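Local coordinates for single-stranded DNA-binding protein (Enterobacter phage Enc34, PDB 5ODL) that binds single-stranded DNA, meeting thymine bases and the phosphate backbone on an OB-type fold, at residues Ala113-Arg118 with Asn163-Ser168; Val25-Cys30 with Trp144-Ile149. One frame throughout, in Å; residues are numbered along the deposited sequence. Where two conformers were deposited one is given.

Contact 1 (Ala113-Arg118 with Asn163-Ser168); sequences ARESTR and NANLLS. With nucleotides of chain B.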
loop_
_atom_site.group_PDB
_atom_site.type_symbol
_atom_site.label_atom_id
_atom_site.label_comp_id
_atom_site.label_asym_id
_atom_site.label_seq_id
_atom_site.Cartn_x
_atom_site.Cartn_y
_atom_site.Cartn_z
ATOM N N ALA A 113 -0.055 -3.620 1.045
ATOM C CA ALA A 113 1.131 -3.682 0.201
ATOM C C ALA A 113 2.252 -4.386 0.955
ATOM O O ALA A 113 2.364 -4.231 2.172
ATOM C CB ALA A 113 1.534 -2.291 -0.235
ATOM N N ARG A 114 3.054 -5.186 0.233
ATOM C CA ARG A 114 4.085 -6.034 0.845
ATOM C C ARG A 114 5.365 -5.987 0.005
ATOM O O ARG A 114 5.343 -5.604 -1.154
ATOM C CB ARG A 114 3.620 -7.506 0.991
ATOM C CG ARG A 114 2.187 -7.760 1.466
ATOM C CD ARG A 114 1.922 -9.265 1.677
ATOM N NE ARG A 114 2.486 -9.727 2.951
ATOM C CZ ARG A 114 2.994 -10.930 3.212
ATOM N NH1 ARG A 114 3.003 -11.896 2.299
ATOM N NH2 ARG A 114 3.493 -11.164 4.425
ATOM N N GLU A 115 6.494 -6.362 0.601
ATOM C CA GLU A 115 7.733 -6.505 -0.165
ATOM C C GLU A 115 8.750 -7.331 0.627
ATOM O O GLU A 115 8.829 -7.223 1.848
ATOM C CB GLU A 115 8.350 -5.149 -0.581
ATOM C CG GLU A 115 8.392 -4.872 -2.098
ATOM C CD GLU A 115 9.563 -5.504 -2.855
ATOM O OE1 GLU A 115 9.777 -5.092 -4.015
ATOM O OE2 GLU A 115 10.266 -6.409 -2.353
ATOM N N SER A 116 9.510 -8.156 -0.091
ATOM C CA SER A 116 10.633 -8.876 0.506
ATOM C C SER A 116 11.799 -7.953 0.864
ATOM O O SER A 116 12.526 -8.228 1.822
ATOM C CB SER A 116 11.109 -10.009 -0.420
ATOM O OG SER A 116 11.376 -9.519 -1.716
ATOM N N THR A 117 12.002 -6.892 0.086
ATOM C CA THR A 117 13.045 -5.916 0.338
ATOM C C THR A 117 12.445 -4.865 1.253
ATOM O O THR A 117 11.353 -4.342 0.957
ATOM C CB THR A 117 13.501 -5.263 -0.974
ATOM O OG1 THR A 117 14.039 -6.275 -1.831
ATOM C CG2 THR A 117 14.551 -4.198 -0.750
ATOM N N ARG A 118 13.123 -4.513 2.348
ATOM C CA ARG A 118 12.538 -3.531 3.252
ATOM C C ARG A 118 12.307 -2.206 2.505
ATOM O O ARG A 118 13.189 -1.694 1.829
ATOM C CB ARG A 118 13.406 -3.324 4.494
ATOM C CG ARG A 118 12.660 -2.705 5.663
ATOM C CD ARG A 118 13.541 -2.678 6.902
ATOM N NE ARG A 118 14.638 -1.729 6.758
ATOM C CZ ARG A 118 15.575 -1.436 7.669
ATOM N NH1 ARG A 118 15.659 -2.027 8.859
ATOM N NH2 ARG A 118 16.458 -0.533 7.338
ATOM N N ASN A 163 -1.600 -7.717 -6.782
ATOM C CA ASN A 163 -1.006 -7.360 -5.484
ATOM C C ASN A 163 -0.272 -6.026 -5.639
ATOM O O ASN A 163 -0.198 -5.467 -6.751
ATOM C CB ASN A 163 -0.029 -8.465 -5.010
ATOM C CG ASN A 163 -0.691 -9.826 -4.854
ATOM O OD1 ASN A 163 -1.761 -9.933 -4.273
ATOM N ND2 ASN A 163 -0.034 -10.888 -5.367
ATOM N N ALA A 164 0.249 -5.505 -4.516
ATOM C CA ALA A 164 1.021 -4.258 -4.544
ATOM C C ALA A 164 2.361 -4.430 -3.825
ATOM O O ALA A 164 2.402 -4.880 -2.682
ATOM C CB ALA A 164 0.233 -3.135 -3.892
ATOM N N ASN A 165 3.439 -4.117 -4.552
ATOM C CA ASN A 165 4.755 -3.954 -3.974
ATOM C C ASN A 165 4.770 -2.674 -3.149
ATOM O O ASN A 165 4.226 -1.654 -3.565
ATOM C CB ASN A 165 5.812 -3.862 -5.080
ATOM C CG ASN A 165 5.997 -5.174 -5.820
ATOM O OD1 ASN A 165 6.149 -6.247 -5.215
ATOM N ND2 ASN A 165 5.981 -5.087 -7.135
ATOM N N LEU A 166 5.383 -2.758 -1.973
ATOM C CA LEU A 166 5.608 -1.614 -1.065
ATOM C C LEU A 166 7.062 -1.118 -1.181
ATOM O O LEU A 166 8.002 -1.847 -0.788
ATOM C CB LEU A 166 5.312 -2.054 0.355
ATOM C CG LEU A 166 5.481 -0.976 1.445
ATOM C CD1 LEU A 166 4.638 0.262 1.157
ATOM C CD2 LEU A 166 5.163 -1.624 2.787
ATOM N N LEU A 167 7.232 0.091 -1.723
ATOM C CA LEU A 167 8.541 0.677 -1.970
ATOM C C LEU A 167 8.998 1.695 -0.912
ATOM O O LEU A 167 10.191 1.698 -0.590
ATOM C CB LEU A 167 8.664 1.292 -3.364
ATOM C CG LEU A 167 8.596 0.298 -4.549
ATOM C CD1 LEU A 167 9.390 -0.978 -4.302
ATOM C CD2 LEU A 167 7.177 -0.064 -4.939
ATOM N N SER A 168 8.089 2.537 -0.400
ATOM C CA SER A 168 8.491 3.581 0.533
ATOM C C SER A 168 7.331 3.940 1.431
ATOM O O SER A 168 6.161 3.861 1.004
ATOM C CB SER A 168 9.017 4.819 -0.208
ATOM O OG SER A 168 7.985 5.446 -0.926
ATOM P P DT B 5 2.392 -12.081 -1.229
ATOM O OP1 DT B 5 2.778 -10.695 -1.567
ATOM O OP2 DT B 5 3.144 -12.861 -0.208
ATOM O "O5'" DT B 5 0.869 -12.098 -0.789
ATOM C "C5'" DT B 5 -0.148 -11.757 -1.712
ATOM C "C4'" DT B 5 -1.485 -12.033 -1.077
ATOM O "O4'" DT B 5 -1.606 -13.427 -0.728
ATOM C "C3'" DT B 5 -1.708 -11.244 0.209
ATOM O "O3'" DT B 5 -2.977 -10.647 0.075
ATOM C "C2'" DT B 5 -1.635 -12.281 1.312
ATOM C "C1'" DT B 5 -2.022 -13.565 0.606
ATOM N N1 DT B 5 -1.373 -14.768 1.152
ATOM C C2 DT B 5 -2.167 -15.838 1.509
ATOM O O2 DT B 5 -3.384 -15.832 1.404
ATOM N N3 DT B 5 -1.479 -16.918 2.009
ATOM C C4 DT B 5 -0.112 -17.035 2.163
ATOM O O4 DT B 5 0.363 -18.066 2.623
ATOM C C5 DT B 5 0.659 -15.890 1.738
ATOM C C7 DT B 5 2.150 -15.934 1.861
ATOM C C6 DT B 5 -0.001 -14.828 1.262
ATOM P P DT B 3 9.986 -13.940 -10.130
ATOM O OP1 DT B 3 10.709 -15.225 -10.291
ATOM O OP2 DT B 3 9.185 -13.392 -11.268
ATOM O "O5'" DT B 3 9.038 -14.110 -8.865
ATOM C "C5'" DT B 3 9.578 -14.352 -7.553
ATOM C "C4'" DT B 3 8.514 -14.046 -6.528
ATOM O "O4'" DT B 3 8.312 -12.618 -6.468
ATOM C "C3'" DT B 3 7.150 -14.664 -6.845
ATOM O "O3'" DT B 3 6.660 -15.363 -5.708
ATOM C "C2'" DT B 3 6.277 -13.484 -7.238
ATOM C "C1'" DT B 3 6.923 -12.325 -6.505
ATOM N N1 DT B 3 6.766 -10.998 -7.133
ATOM C C2 DT B 3 6.647 -9.894 -6.311
ATOM O O2 DT B 3 6.629 -9.962 -5.089
ATOM N N3 DT B 3 6.557 -8.698 -6.975
ATOM C C4 DT B 3 6.554 -8.497 -8.341
ATOM O O4 DT B 3 6.459 -7.361 -8.791
ATOM C C5 DT B 3 6.677 -9.694 -9.141
ATOM C C7 DT B 3 6.696 -9.570 -10.630
ATOM C C6 DT B 3 6.799 -10.865 -8.505
ATOM P P DT B 6 -3.470 -9.537 1.092
ATOM O OP1 DT B 6 -4.483 -8.702 0.369
ATOM O OP2 DT B 6 -2.265 -8.875 1.732
ATOM O "O5'" DT B 6 -4.258 -10.405 2.173
ATOM C "C5'" DT B 6 -5.208 -11.408 1.765
ATOM C "C4'" DT B 6 -5.486 -12.355 2.907
ATOM O "O4'" DT B 6 -4.391 -13.295 3.076
ATOM C "C3'" DT B 6 -5.685 -11.678 4.268
ATOM O "O3'" DT B 6 -6.964 -12.023 4.811
ATOM C "C2'" DT B 6 -4.553 -12.223 5.125
ATOM C "C1'" DT B 6 -4.258 -13.552 4.464
ATOM N N1 DT B 6 -2.910 -14.136 4.705
ATOM C C2 DT B 6 -2.826 -15.475 5.037
ATOM O O2 DT B 6 -3.803 -16.199 5.152
ATOM N N3 DT B 6 -1.547 -15.937 5.234
ATOM C C4 DT B 6 -0.371 -15.214 5.131
ATOM O O4 DT B 6 0.707 -15.766 5.334
ATOM C C5 DT B 6 -0.533 -13.817 4.785
ATOM C C7 DT B 6 0.685 -12.963 4.627
ATOM C C6 DT B 6 -1.777 -13.358 4.582
HETATM O O HOH W 1 10.678 -2.288 -0.865
#
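E115 lays its CB and CG against the carbonyl of L166, CG standing 3.3 Å from L166 O, while its carboxylate passes obliquely beside the N165 amide, OE1 4.0 Å from N165 OD1 and the two planes 45° apart. The chain of E115 bends at chi2, which folds OE2 back to accept the backbone N-H of T117, an almost straight bond that fastens the turn after strand 113-115. At the other end of the strand A113 sets its methyl against L166 CB (3.8 Å) and the methyl of A164. The backbones meet at 68° and share one bridge, at R114 and N165: R114 N donates to A164 O and L166 N to R114 O. A water joins T117 O to L166 O.

R114 and N165 lead out of this crossing to the DNA of chain B. N165 reads the Watson-Crick edge of DT3 with its whole amide: OD1 accepts the N-H of DT3 N3 at 3.0 Å and ND2 donates to DT3 O4 at 2.9 Å, both at 174°, a pairing that fixes the amide's rotation. In one of its two deposited conformers, the guanidinium of R114 has the methyl C7 of DT6 over one face, whereas NH1 makes a weak bond to DT5 OP2 (2.7 Å) at its edge. This is consistent with the OB clan of the family, whose beta-barrel face receives single-stranded DNA.

Contact 2 (Val25-Cys30 with Trp144-Ile149); sequences VSNVRC and WVSSVI. With GOL (glycerol), chain E.
This is an antiparallel strand pairing interrupted by a G1 beta bulge, in the buried part of the fold where the chain turns a corner at N27: strand 25-26 pairs antiparallel with 144-149, and after the corner 28-30 crosses it at 108° while still pairing at V28 and R29. The evidence is in the register: V25 faces S147 and V28 faces V145, each as a hydrogen-bonded pair, so one extra residue is taken up between them. N27, with left-handed backbone angles, carries the bulge. Its backbone N donates to S146 OG at 3.1 Å, a hydroxyl that also shares a hydrogen bond with O2 of a glycerol, probably from the crystallisation liquor. W144, its CG beside its own backbone N (chi1 -59°), lays its indole over R29: CB of R29 stands 3.8 Å from the centroid of the six-membered ring, only 3° off its normal, a CH-pi contact. The arginine chain then runs extended under the same face, CD reaching 3.6 Å from W144 CZ2, and the guanidinium lies nearly parallel to the indole. N27 O meets the ring differently, at its edge, 3.5 Å from CE3. The face carrying V25, V28 and V145 is largely apolar, with S147 also on it: V28 CG2 and V145 CG2 approach to 4.0 Å. C30 and I149 add contacts, C30 CB packing on V145 CG1 and I149 CD1 lying 4.2 Å from V25 CG2.

Outside partners fix the polar ends: W144 NE1 bonds to D175, R29 NE to the carbonyl of G142, and N27 to R172 and N14. Strand 48-56 packs on the apolar face through L53, which touches V28 and V145, and strand 159-173 runs antiparallel to 144-156, placing V169 against V145.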
loop_
_atom_site.group_PDB
_atom_site.type_symbol
_atom_site.label_atom_id
_atom_site.label_comp_id
_atom_site.label_asym_id
_atom_site.label_seq_id
_atom_site.Cartn_x
_atom_site.Cartn_y
_atom_site.Cartn_z
ATOM N N VAL A 25 0.466 7.154 -2.971
ATOM C CA VAL A 25 -0.792 7.363 -2.296
ATOM C C VAL A 25 -0.464 8.228 -1.087
ATOM O O VAL A 25 0.307 7.809 -0.223
ATOM C CB VAL A 25 -1.407 6.028 -1.860
ATOM C CG1 VAL A 25 -2.728 6.281 -1.193
ATOM C CG2 VAL A 25 -1.606 5.111 -3.069
ATOM N N SER A 26 -1.025 9.440 -1.061
ATOM C CA SER A 26 -0.623 10.457 -0.083
ATOM C C SER A 26 -1.662 10.626 1.013
ATOM O O SER A 26 -2.866 10.505 0.768
ATOM C CB SER A 26 -0.379 11.813 -0.762
ATOM O OG SER A 26 0.658 11.734 -1.727
ATOM N N ASN A 27 -1.186 10.902 2.223
ATOM C CA ASN A 27 -2.059 11.331 3.316
ATOM C C ASN A 27 -3.122 10.297 3.632
ATOM O O ASN A 27 -4.310 10.572 3.632
ATOM C CB ASN A 27 -2.664 12.688 2.981
ATOM C CG ASN A 27 -1.597 13.704 2.637
ATOM O OD1 ASN A 27 -0.654 13.917 3.416
ATOM N ND2 ASN A 27 -1.700 14.288 1.454
ATOM N N VAL A 28 -2.643 9.115 3.971
ATOM C CA VAL A 28 -3.491 7.975 4.306
ATOM C C VAL A 28 -3.087 7.462 5.677
ATOM O O VAL A 28 -1.935 7.661 6.125
ATOM C CB VAL A 28 -3.394 6.833 3.231
ATOM C CG1 VAL A 28 -3.983 7.322 1.919
ATOM C CG2 VAL A 28 -1.957 6.381 3.022
ATOM N N ARG A 29 -4.029 6.806 6.353
ATOM C CA ARG A 29 -3.797 6.323 7.703
ATOM C C ARG A 29 -3.228 4.917 7.690
ATOM O O ARG A 29 -3.673 4.074 6.965
ATOM C CB ARG A 29 -5.081 6.422 8.539
ATOM C CG ARG A 29 -4.821 6.519 10.042
ATOM C CD ARG A 29 -6.049 6.964 10.831
ATOM N NE ARG A 29 -5.661 7.179 12.224
ATOM C CZ ARG A 29 -6.497 7.326 13.242
ATOM N NH1 ARG A 29 -7.822 7.320 13.064
ATOM N NH2 ARG A 29 -5.996 7.499 14.451
ATOM N N CYS A 30 -2.229 4.680 8.518
ATOM C CA CYS A 30 -1.496 3.437 8.547
ATOM C C CYS A 30 -2.164 2.490 9.584
ATOM O O CYS A 30 -2.634 2.959 10.628
ATOM C CB CYS A 30 -0.048 3.843 8.914
ATOM S SG CYS A 30 0.788 2.695 9.892
ATOM N N TRP A 144 -0.456 8.839 10.084
ATOM C CA TRP A 144 -0.692 9.081 8.663
ATOM C C TRP A 144 0.635 9.142 7.909
ATOM O O TRP A 144 1.652 9.654 8.427
ATOM C CB TRP A 144 -1.501 10.366 8.419
ATOM C CG TRP A 144 -2.833 10.358 9.090
ATOM C CD1 TRP A 144 -3.076 10.448 10.431
ATOM C CD2 TRP A 144 -4.103 10.249 8.453
ATOM N NE1 TRP A 144 -4.425 10.376 10.671
ATOM C CE2 TRP A 144 -5.082 10.244 9.473
ATOM C CE3 TRP A 144 -4.508 10.130 7.124
ATOM C CZ2 TRP A 144 -6.465 10.154 9.193
ATOM C CZ3 TRP A 144 -5.867 10.022 6.843
ATOM C CH2 TRP A 144 -6.830 10.035 7.879
ATOM N N VAL A 145 0.617 8.579 6.701
ATOM C CA VAL A 145 1.773 8.421 5.862
ATOM C C VAL A 145 1.435 8.765 4.425
ATOM O O VAL A 145 0.276 8.943 4.056
ATOM C CB VAL A 145 2.306 6.954 5.911
ATOM C CG1 VAL A 145 2.646 6.522 7.324
ATOM C CG2 VAL A 145 1.304 5.972 5.315
ATOM N N SER A 146 2.489 8.812 3.605
ATOM C CA SER A 146 2.377 8.755 2.163
ATOM C C SER A 146 3.243 7.558 1.755
ATOM O O SER A 146 4.272 7.292 2.371
ATOM C CB SER A 146 2.840 10.055 1.505
ATOM O OG SER A 146 1.928 11.093 1.794
ATOM N N SER A 147 2.792 6.796 0.765
ATOM C CA SER A 147 3.507 5.565 0.404
ATOM C C SER A 147 3.589 5.388 -1.099
ATOM O O SER A 147 2.643 5.698 -1.818
ATOM C CB SER A 147 2.845 4.379 1.093
ATOM O OG SER A 147 3.427 3.141 0.737
ATOM N N VAL A 148 4.756 4.958 -1.574
ATOM C CA VAL A 148 4.916 4.545 -2.978
ATOM C C VAL A 148 4.720 3.034 -3.088
ATOM O O VAL A 148 5.400 2.261 -2.408
ATOM C CB VAL A 148 6.239 4.979 -3.603
ATOM C CG1 VAL A 148 6.320 4.521 -5.051
ATOM C CG2 VAL A 148 6.354 6.503 -3.542
ATOM N N ILE A 149 3.760 2.642 -3.933
ATOM C CA ILE A 149 3.481 1.229 -4.221
ATOM C C ILE A 149 3.559 0.967 -5.734
ATOM O O ILE A 149 3.666 1.915 -6.537
ATOM C CB ILE A 149 2.102 0.828 -3.666
ATOM C CG1 ILE A 149 0.981 1.592 -4.384
ATOM C CG2 ILE A 149 2.043 1.055 -2.143
ATOM C CD1 ILE A 149 -0.402 1.165 -3.954
HETATM C C1 GOL E . 3.197 15.697 0.027
HETATM O O1 GOL E . 4.131 16.734 -0.304
HETATM C C2 GOL E . 3.873 14.377 0.421
HETATM O O2 GOL E . 2.923 13.328 0.301
HETATM C C3 GOL E . 5.111 14.077 -0.432
HETATM O O3 GOL E . 5.322 12.663 -0.612
#

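In the fold
Strands 144-156 and 159-173, consecutive in the chain and antiparallel neighbours in one sheet, carry the second segment of each contact, so contacts 1 and 2 join directly although their centres are 13 Å apart. The junction is a classic beta bulge in which L167 and S168 both face V148: L167 N lies 2.9 Å from V148 O, and S168 O lies 2.8 Å from S147 OG, both probable hydrogen bonds. Beside it L166 CD1 packs on S147 OG at 3.2 Å. Contact 1 touches the bound DNA itself, whereas the nearest atom of contact 2 is about 7 Å from it; the N27 side chain is about 7 Å from that of K13, a magnesium-binding residue.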